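Local coordinates for protein glucose-resistance amylase regulator (Weissella paramesenteroides ATCC 33313, PDB 4RK7) that probably represses transcription by binding regulatory DNA as a LacI-family factor, and is seen here with glucose and fructose joined as sucrose in its sugar-binding cleft, at residues I129-D134 and A192-A197; V70-L75 and A97-Q102; D134-T139 and Y166-S171. All coordinates share one frame; numbering follows the deposited sequence.

The sugar, its fructose unit bonded to the glucose unit through FRU O2, lies in the cleft between the two lobes of a periplasmic-binding-protein-like core. Interaction 2 is in the lobe that begins the chain; interactions 1 and 3 belong to the other. Centres of interactions 1 and 2 are about 24 Å apart, those of 2 and 3 about 19 Å, and in neither case do the two touch. Interactions 1 and 3, with centres about 11 Å apart, share Asp134 and are joined by backbone bonds between strands 129-132 and 163-166. Thr196 of interaction 1 bonds His170 of interaction 3, linking the strand end to a sugar-binding ring.

Interaction 1 (I129-D134 and A192-A197). With FRU (beta-D-fructofuranose), chain C.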
ATOM      1  N   ILE A 129      20.966  20.584   7.217  1.00 28.85           N
ATOM      2  CA  ILE A 129      20.153  19.479   6.654  1.00 25.83           C
ATOM      3  C   ILE A 129      19.592  18.625   7.781  1.00 29.73           C
ATOM      4  O   ILE A 129      20.288  18.308   8.752  1.00 28.96           O
ATOM      5  CB  ILE A 129      20.963  18.620   5.671  1.00 23.20           C
ATOM      6  CG1 ILE A 129      21.577  19.506   4.589  1.00 24.72           C
ATOM      7  CG2 ILE A 129      20.110  17.510   5.055  1.00 26.30           C
ATOM      8  CD1 ILE A 129      22.465  18.774   3.629  1.00 27.61           C
ATOM      9  N   ALA A 130      18.305  18.315   7.684  1.00 25.14           N
ATOM     10  CA  ALA A 130      17.636  17.451   8.646  1.00 25.37           C
ATOM     11  C   ALA A 130      17.438  16.048   8.068  1.00 30.79           C
ATOM     12  O   ALA A 130      17.183  15.894   6.864  1.00 27.04           O
ATOM     13  CB  ALA A 130      16.300  18.044   9.033  1.00 26.68           C
ATOM     14  N   LEU A 131      17.567  15.041   8.929  1.00 24.32           N
ATOM     15  CA  LEU A 131      17.057  13.691   8.657  1.00 26.95           C
ATOM     16  C   LEU A 131      15.731  13.551   9.401  1.00 30.95           C
ATOM     17  O   LEU A 131      15.647  13.766  10.621  1.00 27.30           O
ATOM     18  CB  LEU A 131      18.032  12.607   9.082  1.00 27.19           C
ATOM     19  CG  LEU A 131      17.598  11.164   8.776  1.00 26.55           C
ATOM     20  CD1 LEU A 131      17.714  10.850   7.275  1.00 27.04           C
ATOM     21  CD2 LEU A 131      18.441  10.159   9.547  1.00 29.99           C
ATOM     22  N   VAL A 132      14.685  13.205   8.653  1.00 23.87           N
ATOM     23  CA  VAL A 132      13.332  13.117   9.188  1.00 25.37           C
ATOM     24  C   VAL A 132      12.752  11.752   8.889  1.00 25.83           C
ATOM     25  O   VAL A 132      12.756  11.300   7.748  1.00 24.89           O
ATOM     26  CB  VAL A 132      12.370  14.186   8.625  1.00 23.88           C
ATOM     27  CG1 VAL A 132      11.012  14.052   9.277  1.00 24.25           C
ATOM     28  CG2 VAL A 132      12.914  15.588   8.852  1.00 27.62           C
ATOM     29  N   GLY A 133      12.248  11.099   9.926  1.00 23.63           N
ATOM     30  CA  GLY A 133      11.679   9.791   9.818  1.00 24.89           C
ATOM     31  C   GLY A 133      12.108   8.888  10.955  1.00 26.23           C
ATOM     32  O   GLY A 133      11.939   9.224  12.126  1.00 25.85           O
ATOM     33  N   ASP A 134      12.646   7.730  10.614  1.00 24.58           N
ATOM     34  CA  ASP A 134      13.159   6.799  11.613  1.00 28.05           C
ATOM     35  C   ASP A 134      14.579   7.209  12.001  1.00 28.45           C
ATOM     36  O   ASP A 134      15.533   6.837  11.330  1.00 27.43           O
ATOM     37  CB  ASP A 134      13.125   5.377  11.047  1.00 31.34           C
ATOM     38  CG  ASP A 134      13.505   4.322  12.063  1.00 44.79           C
ATOM     39  OD1 ASP A 134      13.814   4.662  13.217  1.00 35.60           O
ATOM     40  OD2 ASP A 134      13.494   3.140  11.695  1.00 50.22           O
ATOM     41  N   ALA A 192      16.965  21.882   3.922  1.00 25.48           N
ATOM     42  CA  ALA A 192      16.691  20.604   3.252  1.00 25.97           C
ATOM     43  C   ALA A 192      16.438  19.520   4.271  1.00 25.28           C
ATOM     44  O   ALA A 192      17.024  19.505   5.370  1.00 27.88           O
ATOM     45  CB  ALA A 192      17.852  20.190   2.365  1.00 28.33           C
ATOM     46  N   ALA A 193      15.552  18.604   3.911  1.00 23.90           N
ATOM     47  CA  ALA A 193      15.248  17.453   4.721  1.00 24.54           C
ATOM     48  C   ALA A 193      15.399  16.192   3.885  1.00 25.96           C
ATOM     49  O   ALA A 193      14.912  16.124   2.750  1.00 26.43           O
ATOM     50  CB  ALA A 193      13.830  17.536   5.259  1.00 25.73           C
ATOM     51  N   ILE A 194      16.073  15.203   4.461  1.00 23.85           N
ATOM     52  CA  ILE A 194      16.143  13.869   3.906  1.00 22.85           C
ATOM     53  C   ILE A 194      15.093  13.048   4.635  1.00 27.47           C
ATOM     54  O   ILE A 194      15.172  12.840   5.845  1.00 27.90           O
ATOM     55  CB  ILE A 194      17.538  13.251   4.086  1.00 20.73           C
ATOM     56  CG1 ILE A 194      18.607  14.122   3.427  1.00 26.02           C
ATOM     57  CG2 ILE A 194      17.545  11.859   3.499  1.00 25.91           C
ATOM     58  CD1 ILE A 194      20.029  13.690   3.682  1.00 26.37           C
ATOM     59  N   ALA A 195      14.094  12.572   3.903  1.00 22.64           N
ATOM     60  CA  ALA A 195      13.000  11.815   4.489  1.00 20.67           C
ATOM     61  C   ALA A 195      13.310  10.328   4.389  1.00 25.74           C
ATOM     62  O   ALA A 195      13.624   9.843   3.296  1.00 24.72           O
ATOM     63  CB  ALA A 195      11.717  12.138   3.728  1.00 25.32           C
ATOM     64  N   THR A 196      13.215   9.584   5.491  1.00 24.88           N
ATOM     65  CA  THR A 196      13.632   8.175   5.478  1.00 24.92           C
ATOM     66  C   THR A 196      12.688   7.231   4.730  1.00 24.19           C
ATOM     67  O   THR A 196      13.029   6.077   4.496  1.00 25.82           O
ATOM     68  CB  THR A 196      13.858   7.611   6.904  1.00 26.40           C
ATOM     69  OG1 THR A 196      12.624   7.600   7.632  1.00 25.12           O
ATOM     70  CG2 THR A 196      14.875   8.421   7.628  1.00 26.81           C
ATOM     71  N   ALA A 197      11.506   7.715   4.369  1.00 22.35           N
ATOM     72  CA  ALA A 197      10.570   6.986   3.492  1.00 21.15           C
ATOM     73  C   ALA A 197       9.739   7.996   2.704  1.00 24.09           C
ATOM     74  O   ALA A 197       9.648   9.172   3.088  1.00 24.55           O
ATOM     75  CB  ALA A 197       9.676   6.088   4.306  1.00 23.95           C
TER
HETATM   76  C1  FRU C   2      11.995  -0.620   8.579  1.00 40.30           C
HETATM   77  C2  FRU C   2      13.408  -0.247   8.120  1.00 37.72           C
HETATM   78  C3  FRU C   2      14.530  -1.201   8.520  1.00 45.97           C
HETATM   79  C4  FRU C   2      15.754  -0.304   8.359  1.00 44.32           C
HETATM   80  C5  FRU C   2      15.238   1.073   8.790  1.00 38.70           C
HETATM   81  C6  FRU C   2      15.783   2.221   7.941  1.00 38.20           C
HETATM   82  O1  FRU C   2      11.983  -0.691  10.001  1.00 46.90           O
HETATM   83  O2  FRU C   2      13.530  -0.047   6.699  1.00 31.23           O
HETATM   84  O3  FRU C   2      14.525  -2.366   7.683  1.00 40.22           O
HETATM   85  O4  FRU C   2      16.907  -0.681   9.135  1.00 50.54           O
HETATM   86  O5  FRU C   2      13.802   0.979   8.710  1.00 35.67           O
HETATM   87  O6  FRU C   2      15.377   3.493   8.472  1.00 35.16           O
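Ala130 is gripped from both its backbone ends by the neighbouring strand: its N gives a hydrogen bond to Ala192 O (2.9 Å, 171° at the hydrogen), and its O takes a shorter one, 2.7 Å, from Ile194 N. The same ladder continues with Val132 N to Ile194 O and Thr196 N to Val132 O, so the two strands run parallel in strict one-to-one register. Ile194 is worth following outward. Its CB lies beside the tip of Leu131. CG1, set anti to the carbonyl carbon (chi1 -58°), runs back toward Ile129, the side chains crossing at a slant, and comes 4.0 Å from Ile129 CG2. CD1 stays on that same methyl, at 4.1 Å from Ile129 CG2, while the other branch, Ile194 CG2, heads for Leu131 and meets its CD1 at 3.9 Å. Strands 129-132 and 192-195 are adjacent members of the parallel sheet in one lobe of the periplasmic-binding-protein-like fold, with strand 163-166 on the far edge of 129-132. Helices 110-123 and 144-155 pack over Ile129, Leu131 and Ile194; helix 198-210 covers the other face, where Val132 CG2 meets Ala193 CB at 4.2 Å. Past the strands, Thr196 splits its two branches. The methyl CG2 goes to Leu131 CD1, 3.8 Å away, the two side chains crossing at about a right angle. OG1 sits between the backbone N and the carbonyl carbon (chi1 65°), which turns it to the chain beyond Gly133: it accepts from Asp134 N at 3.0 Å and also hydrogen-bonds His170 ND1. Gly133, with no side chain, lets that hydroxyl come close against its CA, and Asp134 then carries its carboxylate away from Thr196, with OD2 on the side of the fructose.

Interaction 2 (V70-L75 and A97-Q102); sequences VFMLSL and ALLSEQ. With FRU (beta-D-fructofuranose), chain C.
Ser100 OG, one residue beyond the Leu99 that packs on Met72, is tied twice to Gln102: it accepts from Gln102 N at 3.0 Å, an ST turn, and donates to Gln102 OE1 at 2.9 Å, in the amide plane and on a lone pair. Gln102 NE2 in turn bonds Asp83, fastening this end of the loop to helix 79-87. No hydrogen bond crosses the contact; aliphatic side chains do the touching. Leu99 has CG anti to its backbone N (chi1 -180°). Its CD2 comes against Met72 CB, 3.8 Å away, where the side chains meet at a slant, and also lies near Ser74 O. Met72, a selenomethionine, touches with the root of its chain; in the conformer given, one of two, its selenium end bends away. Leu75 is poorly ordered, so its contacts are tentative: Leu99 CD1 near its O and 4.2 Å from its CD2, its CG 4.0 Å from Ala97 CB, its CD1 3.2 Å from FRU O4. Ala97 CB lies 4.0 Å from FRU O3. Loops leaving parallel strands 69-72 and 91-95 thus form one wall of the sugar site, as in periplasmic-binding-protein-like folds, whose ligand cleft such loops line.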
ATOM      1  N   VAL A  70      13.079 -19.219   4.255  1.00 27.05           N
ATOM      2  CA  VAL A  70      12.271 -18.127   4.811  1.00 24.02           C
ATOM      3  C   VAL A  70      12.973 -16.833   4.546  1.00 27.79           C
ATOM      4  O   VAL A  70      14.136 -16.671   4.890  1.00 30.76           O
ATOM      5  CB  VAL A  70      12.049 -18.301   6.329  1.00 26.42           C
ATOM      6  CG1 VAL A  70      11.295 -17.099   6.901  1.00 30.43           C
ATOM      7  CG2 VAL A  70      11.325 -19.599   6.602  1.00 28.97           C
ATOM      8  N   PHE A  71      12.277 -15.913   3.896  1.00 22.80           N
ATOM      9  CA  PHE A  71      12.792 -14.623   3.591  1.00 25.34           C
ATOM     10  C   PHE A  71      12.271 -13.659   4.619  1.00 35.80           C
ATOM     11  O   PHE A  71      11.063 -13.569   4.815  1.00 31.17           O
ATOM     12  CB  PHE A  71      12.405 -14.192   2.184  1.00 29.49           C
ATOM     13  CG  PHE A  71      12.972 -15.096   1.138  1.00 27.42           C
ATOM     14  CD1 PHE A  71      14.324 -15.039   0.830  1.00 31.32           C
ATOM     15  CD2 PHE A  71      12.193 -16.077   0.546  1.00 34.22           C
ATOM     16  CE1 PHE A  71      14.882 -15.916  -0.090  1.00 31.14           C
ATOM     17  CE2 PHE A  71      12.734 -16.940  -0.386  1.00 39.07           C
ATOM     18  CZ  PHE A  71      14.084 -16.875  -0.694  1.00 32.78           C
HETATM   19  N   MSE A  72      13.198 -12.946   5.256  1.00 25.80           N
HETATM   20  CA  MSE A  72      12.876 -12.014   6.348  0.50 26.13           C
HETATM   21  C   MSE A  72      12.945 -10.576   5.895  1.00 29.47           C
HETATM   22  O   MSE A  72      13.974 -10.113   5.390  1.00 29.26           O
HETATM   23  CB  MSE A  72      13.894 -12.219   7.472  0.50 27.93           C
HETATM   24  CG  MSE A  72      13.937 -13.679   7.894  0.50 27.68           C
HETATM   25 SE   MSE A  72      12.314 -14.065   8.949  0.50 28.62          SE
HETATM   26  CE  MSE A  72      12.800 -15.849   9.610  0.50 32.31           C
ATOM     27  N   LEU A  73      11.863  -9.835   6.102  1.00 31.97           N
ATOM     28  CA  LEU A  73      11.781  -8.457   5.693  1.00 34.95           C
ATOM     29  C   LEU A  73      11.699  -7.510   6.894  1.00 61.29           C
ATOM     30  O   LEU A  73      11.594  -6.311   6.698  1.00 55.88           O
ATOM     31  CB  LEU A  73      10.543  -8.259   4.800  1.00 38.56           C
ATOM     32  CG  LEU A  73      10.658  -8.598   3.314  1.00 43.24           C
ATOM     33  CD1 LEU A  73      11.020 -10.059   3.095  1.00 41.00           C
ATOM     34  CD2 LEU A  73       9.345  -8.250   2.622  1.00 51.31           C
ATOM     35  N   SER A  74      11.764  -8.045   8.118  1.00 55.06           N
ATOM     36  CA  SER A  74      11.526  -7.270   9.361  1.00 44.44           C
ATOM     37  C   SER A  74      12.750  -7.301  10.265  1.00 72.98           C
ATOM     38  O   SER A  74      13.377  -8.350  10.416  1.00 52.35           O
ATOM     39  CB  SER A  74      10.330  -7.871  10.123  1.00 62.32           C
ATOM     40  OG  SER A  74      10.203  -7.328  11.433  1.00 58.78           O
ATOM     41  N   LEU A  75      13.081  -6.176  10.897  1.00 55.20           N
ATOM     42  CA  LEU A  75      14.206  -6.175  11.850  1.00 49.86           C
ATOM     43  C   LEU A  75      13.809  -6.696  13.236  1.00 45.56           C
ATOM     44  O   LEU A  75      14.671  -6.929  14.078  1.00 54.75           O
ATOM     45  CB  LEU A  75      14.878  -4.798  11.936  1.00 71.99           C
ATOM     46  CG  LEU A  75      16.089  -4.612  11.006  1.00 60.79           C
ATOM     47  CD1 LEU A  75      16.604  -3.186  11.076  1.00 86.90           C
ATOM     48  CD2 LEU A  75      17.212  -5.585  11.346  1.00120.41           C
ATOM     49  N   ALA A  97      17.789  -5.490   4.867  1.00 28.56           N
ATOM     50  CA  ALA A  97      18.321  -5.318   6.208  1.00 33.54           C
ATOM     51  C   ALA A  97      19.270  -6.462   6.501  1.00 42.89           C
ATOM     52  O   ALA A  97      19.102  -7.556   5.985  1.00 30.45           O
ATOM     53  CB  ALA A  97      17.189  -5.293   7.216  1.00 36.45           C
ATOM     54  N   LEU A  98      20.274  -6.174   7.319  1.00 37.16           N
ATOM     55  CA  LEU A  98      21.267  -7.149   7.731  1.00 34.02           C
ATOM     56  C   LEU A  98      20.865  -7.589   9.140  1.00 43.66           C
ATOM     57  O   LEU A  98      21.133  -6.921  10.122  1.00 51.07           O
ATOM     58  CB  LEU A  98      22.657  -6.519   7.694  1.00 37.21           C
ATOM     59  CG  LEU A  98      23.005  -5.797   6.376  1.00 51.77           C
ATOM     60  CD1 LEU A  98      24.325  -5.039   6.422  1.00 65.82           C
ATOM     61  CD2 LEU A  98      23.013  -6.808   5.243  1.00 48.54           C
ATOM     62  N   LEU A  99      20.159  -8.699   9.195  1.00 34.27           N
ATOM     63  CA  LEU A  99      19.510  -9.176  10.404  1.00 35.43           C
ATOM     64  C   LEU A  99      20.445  -9.969  11.324  1.00 46.47           C
ATOM     65  O   LEU A  99      20.401  -9.817  12.532  1.00 42.13           O
ATOM     66  CB  LEU A  99      18.334 -10.034   9.984  1.00 36.77           C
ATOM     67  CG  LEU A  99      17.450 -10.677  11.016  1.00 43.96           C
ATOM     68  CD1 LEU A  99      16.996  -9.716  12.110  1.00 46.41           C
ATOM     69  CD2 LEU A  99      16.261 -11.264  10.268  1.00 61.82           C
ATOM     70  N   SER A 100      21.262 -10.840  10.748  1.00 34.45           N
ATOM     71  CA  SER A 100      22.187 -11.647  11.542  1.00 35.35           C
ATOM     72  C   SER A 100      23.392 -11.998  10.723  1.00 36.87           C
ATOM     73  O   SER A 100      23.301 -12.272   9.530  1.00 33.81           O
ATOM     74  CB  SER A 100      21.532 -12.925  12.074  1.00 32.00           C
ATOM     75  OG  SER A 100      22.521 -13.885  12.446  1.00 41.47           O
ATOM     76  N   GLU A 101      24.538 -11.986  11.396  1.00 40.13           N
ATOM     77  CA  GLU A 101      25.804 -12.421  10.824  1.00 38.06           C
ATOM     78  C   GLU A 101      25.817 -13.875  10.324  1.00 35.97           C
ATOM     79  O   GLU A 101      26.685 -14.277   9.525  1.00 35.42           O
ATOM     80  CB  GLU A 101      26.903 -12.216  11.894  1.00 51.09           C
ATOM     81  CG  GLU A 101      26.804 -13.118  13.140  1.00 43.17           C
ATOM     82  CD  GLU A 101      25.698 -12.771  14.146  1.00 61.33           C
ATOM     83  OE1 GLU A 101      25.450 -13.594  15.053  1.00 43.04           O
ATOM     84  OE2 GLU A 101      25.067 -11.695  14.064  1.00 44.69           O
ATOM     85  N   GLN A 102      24.850 -14.656  10.786  1.00 29.25           N
ATOM     86  CA  GLN A 102      24.716 -16.049  10.413  1.00 27.28           C
ATOM     87  C   GLN A 102      24.099 -16.268   9.048  1.00 34.17           C
ATOM     88  O   GLN A 102      24.160 -17.375   8.530  1.00 31.27           O
ATOM     89  CB  GLN A 102      23.814 -16.790  11.404  1.00 32.48           C
ATOM     90  CG  GLN A 102      24.291 -16.788  12.845  1.00 41.32           C
ATOM     91  CD  GLN A 102      23.163 -17.119  13.786  1.00 41.92           C
ATOM     92  OE1 GLN A 102      22.201 -16.373  13.878  1.00 40.07           O
ATOM     93  NE2 GLN A 102      23.264 -18.245  14.471  1.00 32.03           N
TER
HETATM   94  C1  FRU C   2      11.995  -0.620   8.579  1.00 40.30           C
HETATM   95  C2  FRU C   2      13.408  -0.247   8.120  1.00 37.72           C
HETATM   96  C3  FRU C   2      14.530  -1.201   8.520  1.00 45.97           C
HETATM   97  C4  FRU C   2      15.754  -0.304   8.359  1.00 44.32           C
HETATM   98  C5  FRU C   2      15.238   1.073   8.790  1.00 38.70           C
HETATM   99  C6  FRU C   2      15.783   2.221   7.941  1.00 38.20           C
HETATM  100  O1  FRU C   2      11.983  -0.691  10.001  1.00 46.90           O
HETATM  101  O2  FRU C   2      13.530  -0.047   6.699  1.00 31.23           O
HETATM  102  O3  FRU C   2      14.525  -2.366   7.683  1.00 40.22           O
HETATM  103  O4  FRU C   2      16.907  -0.681   9.135  1.00 50.54           O
HETATM  104  O5  FRU C   2      13.802   0.979   8.710  1.00 35.67           O
HETATM  105  O6  FRU C   2      15.377   3.493   8.472  1.00 35.16           O

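Interaction 3 (D134-T139 and Y166-S171). With FRU (beta-D-fructofuranose), chain C; GLC (alpha-D-glucopyranose), chain B.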
ATOM      1  N   ASP A 134      12.646   7.730  10.614  1.00 24.58           N
ATOM      2  CA  ASP A 134      13.159   6.799  11.613  1.00 28.05           C
ATOM      3  C   ASP A 134      14.579   7.209  12.001  1.00 28.45           C
ATOM      4  O   ASP A 134      15.533   6.837  11.330  1.00 27.43           O
ATOM      5  CB  ASP A 134      13.125   5.377  11.047  1.00 31.34           C
ATOM      6  CG  ASP A 134      13.505   4.322  12.063  1.00 44.79           C
ATOM      7  OD1 ASP A 134      13.814   4.662  13.217  1.00 35.60           O
ATOM      8  OD2 ASP A 134      13.494   3.140  11.695  1.00 50.22           O
ATOM      9  N   THR A 135      14.712   7.982  13.090  1.00 25.27           N
ATOM     10  CA  THR A 135      16.015   8.529  13.492  1.00 27.05           C
ATOM     11  C   THR A 135      16.406   8.163  14.925  1.00 32.74           C
ATOM     12  O   THR A 135      17.433   8.625  15.411  1.00 31.21           O
ATOM     13  CB  THR A 135      16.093  10.059  13.405  1.00 27.33           C
ATOM     14  OG1 THR A 135      15.297  10.663  14.437  1.00 29.08           O
ATOM     15  CG2 THR A 135      15.673  10.579  12.052  1.00 26.84           C
ATOM     16  N   LYS A 136      15.598   7.346  15.581  1.00 30.35           N
ATOM     17  CA  LYS A 136      15.774   7.067  17.007  1.00 39.73           C
ATOM     18  C   LYS A 136      16.913   6.090  17.291  1.00 35.19           C
ATOM     19  O   LYS A 136      17.248   5.223  16.463  1.00 30.32           O
ATOM     20  CB  LYS A 136      14.475   6.511  17.588  1.00 46.21           C
ATOM     21  CG  LYS A 136      14.040   5.175  16.991  1.00 50.03           C
ATOM     22  CD  LYS A 136      12.633   4.775  17.410  1.00 55.82           C
ATOM     23  CE  LYS A 136      12.334   3.340  16.990  1.00 43.98           C
ATOM     24  NZ  LYS A 136      12.138   3.172  15.514  1.00 41.06           N
ATOM     25  N   LEU A 137      17.498   6.237  18.480  1.00 32.28           N
ATOM     26  CA  LEU A 137      18.426   5.250  19.038  1.00 34.52           C
ATOM     27  C   LEU A 137      17.633   4.240  19.873  1.00 37.39           C
ATOM     28  O   LEU A 137      16.630   4.599  20.491  1.00 36.37           O
ATOM     29  CB  LEU A 137      19.454   5.959  19.925  1.00 31.88           C
ATOM     30  CG  LEU A 137      20.359   6.965  19.214  1.00 32.41           C
ATOM     31  CD1 LEU A 137      21.047   7.907  20.194  1.00 39.95           C
ATOM     32  CD2 LEU A 137      21.386   6.230  18.377  1.00 42.02           C
ATOM     33  N   THR A 138      18.059   2.982  19.872  1.00 34.06           N
ATOM     34  CA  THR A 138      17.400   1.943  20.656  1.00 33.82           C
ATOM     35  C   THR A 138      18.396   0.994  21.289  1.00 33.46           C
ATOM     36  O   THR A 138      19.600   1.038  21.000  1.00 35.48           O
ATOM     37  CB  THR A 138      16.420   1.101  19.812  1.00 37.78           C
ATOM     38  OG1 THR A 138      17.148   0.289  18.889  1.00 40.58           O
ATOM     39  CG2 THR A 138      15.409   1.988  19.054  1.00 41.96           C
ATOM     40  N   THR A 139      17.871   0.095  22.117  1.00 35.54           N
ATOM     41  CA  THR A 139      18.687  -0.922  22.774  1.00 37.66           C
ATOM     42  C   THR A 139      19.135  -2.029  21.838  1.00 33.83           C
ATOM     43  O   THR A 139      20.282  -2.463  21.921  1.00 38.37           O
ATOM     44  CB  THR A 139      17.935  -1.508  23.999  1.00 38.55           C
ATOM     45  OG1 THR A 139      17.686  -0.444  24.929  1.00 40.79           O
ATOM     46  CG2 THR A 139      18.738  -2.621  24.680  1.00 45.09           C
ATOM     47  N   TYR A 166      14.875  14.300  13.384  1.00 27.81           N
ATOM     48  CA  TYR A 166      13.535  14.222  13.977  1.00 26.65           C
ATOM     49  C   TYR A 166      12.838  12.951  13.628  1.00 33.60           C
ATOM     50  O   TYR A 166      12.816  12.597  12.462  1.00 25.82           O
ATOM     51  CB  TYR A 166      12.644  15.364  13.500  1.00 25.04           C
ATOM     52  CG  TYR A 166      11.266  15.326  14.128  1.00 27.94           C
ATOM     53  CD1 TYR A 166      10.253  14.552  13.582  1.00 22.35           C
ATOM     54  CD2 TYR A 166      10.995  16.019  15.322  1.00 29.96           C
ATOM     55  CE1 TYR A 166       8.998  14.476  14.164  1.00 29.48           C
ATOM     56  CE2 TYR A 166       9.740  15.966  15.916  1.00 30.06           C
ATOM     57  CZ  TYR A 166       8.742  15.190  15.333  1.00 35.51           C
ATOM     58  OH  TYR A 166       7.487  15.119  15.880  1.00 32.75           O
ATOM     59  N   GLY A 167      12.228  12.305  14.631  1.00 24.73           N
ATOM     60  CA  GLY A 167      11.281  11.241  14.382  1.00 25.69           C
ATOM     61  C   GLY A 167      11.656   9.832  14.783  1.00 26.38           C
ATOM     62  O   GLY A 167      12.833   9.477  14.899  1.00 26.79           O
ATOM     63  N   ASN A 168      10.614   9.032  14.987  1.00 26.24           N
ATOM     64  CA  ASN A 168      10.729   7.644  15.404  1.00 27.59           C
ATOM     65  C   ASN A 168      10.247   6.603  14.422  1.00 31.72           C
ATOM     66  O   ASN A 168      10.310   5.411  14.721  1.00 31.43           O
ATOM     67  CB  ASN A 168       9.936   7.438  16.688  1.00 29.40           C
ATOM     68  CG  ASN A 168      10.473   8.269  17.819  1.00 54.33           C
ATOM     69  OD1 ASN A 168      11.681   8.334  18.011  1.00 39.22           O
ATOM     70  ND2 ASN A 168       9.589   8.932  18.552  1.00 43.45           N
ATOM     71  N   ASP A 169       9.720   7.023  13.279  1.00 28.05           N
ATOM     72  CA  ASP A 169       9.204   6.040  12.332  1.00 23.76           C
ATOM     73  C   ASP A 169       9.084   6.666  10.949  1.00 22.79           C
ATOM     74  O   ASP A 169       9.378   7.846  10.775  1.00 26.32           O
ATOM     75  CB  ASP A 169       7.883   5.438  12.824  1.00 31.26           C
ATOM     76  CG  ASP A 169       6.762   6.449  12.920  1.00 36.89           C
ATOM     77  OD1 ASP A 169       6.645   7.355  12.071  1.00 32.54           O
ATOM     78  OD2 ASP A 169       5.953   6.310  13.851  1.00 39.34           O
ATOM     79  N   HIS A 170       8.624   5.851   9.991  1.00 26.72           N
ATOM     80  CA  HIS A 170       8.585   6.241   8.585  1.00 26.44           C
ATOM     81  C   HIS A 170       7.211   6.779   8.148  1.00 31.00           C
ATOM     82  O   HIS A 170       6.891   6.742   6.960  1.00 27.89           O
ATOM     83  CB  HIS A 170       8.905   5.014   7.703  1.00 26.80           C
ATOM     84  CG  HIS A 170      10.286   4.469   7.868  1.00 25.17           C
ATOM     85  ND1 HIS A 170      11.417   5.184   7.535  1.00 27.21           N
ATOM     86  CD2 HIS A 170      10.720   3.247   8.269  1.00 25.92           C
ATOM     87  CE1 HIS A 170      12.488   4.449   7.763  1.00 27.44           C
ATOM     88  NE2 HIS A 170      12.090   3.261   8.201  1.00 31.32           N
ATOM     89  N   SER A 171       6.406   7.289   9.079  1.00 26.01           N
ATOM     90  CA  SER A 171       5.021   7.627   8.764  1.00 24.58           C
ATOM     91  C   SER A 171       4.848   9.021   8.205  1.00 24.42           C
ATOM     92  O   SER A 171       5.666   9.906   8.424  1.00 25.43           O
ATOM     93  CB  SER A 171       4.139   7.461  10.020  1.00 26.74           C
ATOM     94  OG  SER A 171       4.321   8.512  10.951  1.00 28.00           O
TER
HETATM   95  C1  FRU C   2      11.995  -0.620   8.579  1.00 40.30           C
HETATM   96  C2  FRU C   2      13.408  -0.247   8.120  1.00 37.72           C
HETATM   97  C3  FRU C   2      14.530  -1.201   8.520  1.00 45.97           C
HETATM   98  C4  FRU C   2      15.754  -0.304   8.359  1.00 44.32           C
HETATM   99  C5  FRU C   2      15.238   1.073   8.790  1.00 38.70           C
HETATM  100  C6  FRU C   2      15.783   2.221   7.941  1.00 38.20           C
HETATM  101  O1  FRU C   2      11.983  -0.691  10.001  1.00 46.90           O
HETATM  102  O2  FRU C   2      13.530  -0.047   6.699  1.00 31.23           O
HETATM  103  O3  FRU C   2      14.525  -2.366   7.683  1.00 40.22           O
HETATM  104  O4  FRU C   2      16.907  -0.681   9.135  1.00 50.54           O
HETATM  105  O5  FRU C   2      13.802   0.979   8.710  1.00 35.67           O
HETATM  106  O6  FRU C   2      15.377   3.493   8.472  1.00 35.16           O
HETATM  107  C1  GLC B   1      12.564  -0.598   5.803  1.00 31.21           C
HETATM  108  C2  GLC B   1      13.367  -1.086   4.604  1.00 28.04           C
HETATM  109  C3  GLC B   1      14.038   0.089   3.919  1.00 27.88           C
HETATM  110  C4  GLC B   1      12.983   1.142   3.561  1.00 25.35           C
HETATM  111  C5  GLC B   1      12.236   1.595   4.813  1.00 29.86           C
HETATM  112  C6  GLC B   1      11.118   2.615   4.520  1.00 25.68           C
HETATM  113  O2  GLC B   1      14.364  -2.010   5.061  1.00 29.55           O
HETATM  114  O3  GLC B   1      14.773  -0.339   2.745  1.00 28.60           O
HETATM  115  O4  GLC B   1      13.623   2.262   2.983  1.00 25.50           O
HETATM  116  O5  GLC B   1      11.666   0.470   5.438  1.00 32.32           O
HETATM  117  O6  GLC B   1      10.177   2.066   3.600  1.00 29.85           O
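Thr135 and Gly167 join two loops that follow neighbouring parallel strands, 129-132 and 163-166, at the rim of the sugar cleft of this periplasmic-binding-protein-like lobe. Hydrogen bonds come first. Gly167 O takes two from Thr135: OG1 arrives at 2.8 Å in the carbonyl plane, on a lone pair, whereas the backbone N, at 3.0 Å, stands above that plane, 46° out of it. Lys136 starts with CG between its backbone N and carbonyl carbon (chi1 63°), which brings the chain across Asn168, and its NZ donates to Asn168 O at 3.0 Å. Within the second loop Asp169 OD1 accepts from Ser171 N, an Asx turn, and from Ser171 OG, both from the same face of the carboxylate; it is also hydrogen-bonded to Thr174 OG1 of helix 172-182. As for charge, a salt bridge inside 134-139, Lys136 NZ to Asp134 OD1 at 3.2 Å, steadies the ammonium group there. Finally, the His170 ring is sandwiched. Asp134 CB makes a CH-pi contact on one face, off toward the rim and 3.5 Å from His170 CE1, and GLC C6 sits over the centre of the opposite face. His170 NE2 donates almost straight (174°) to FRU O5 at 2.9 Å.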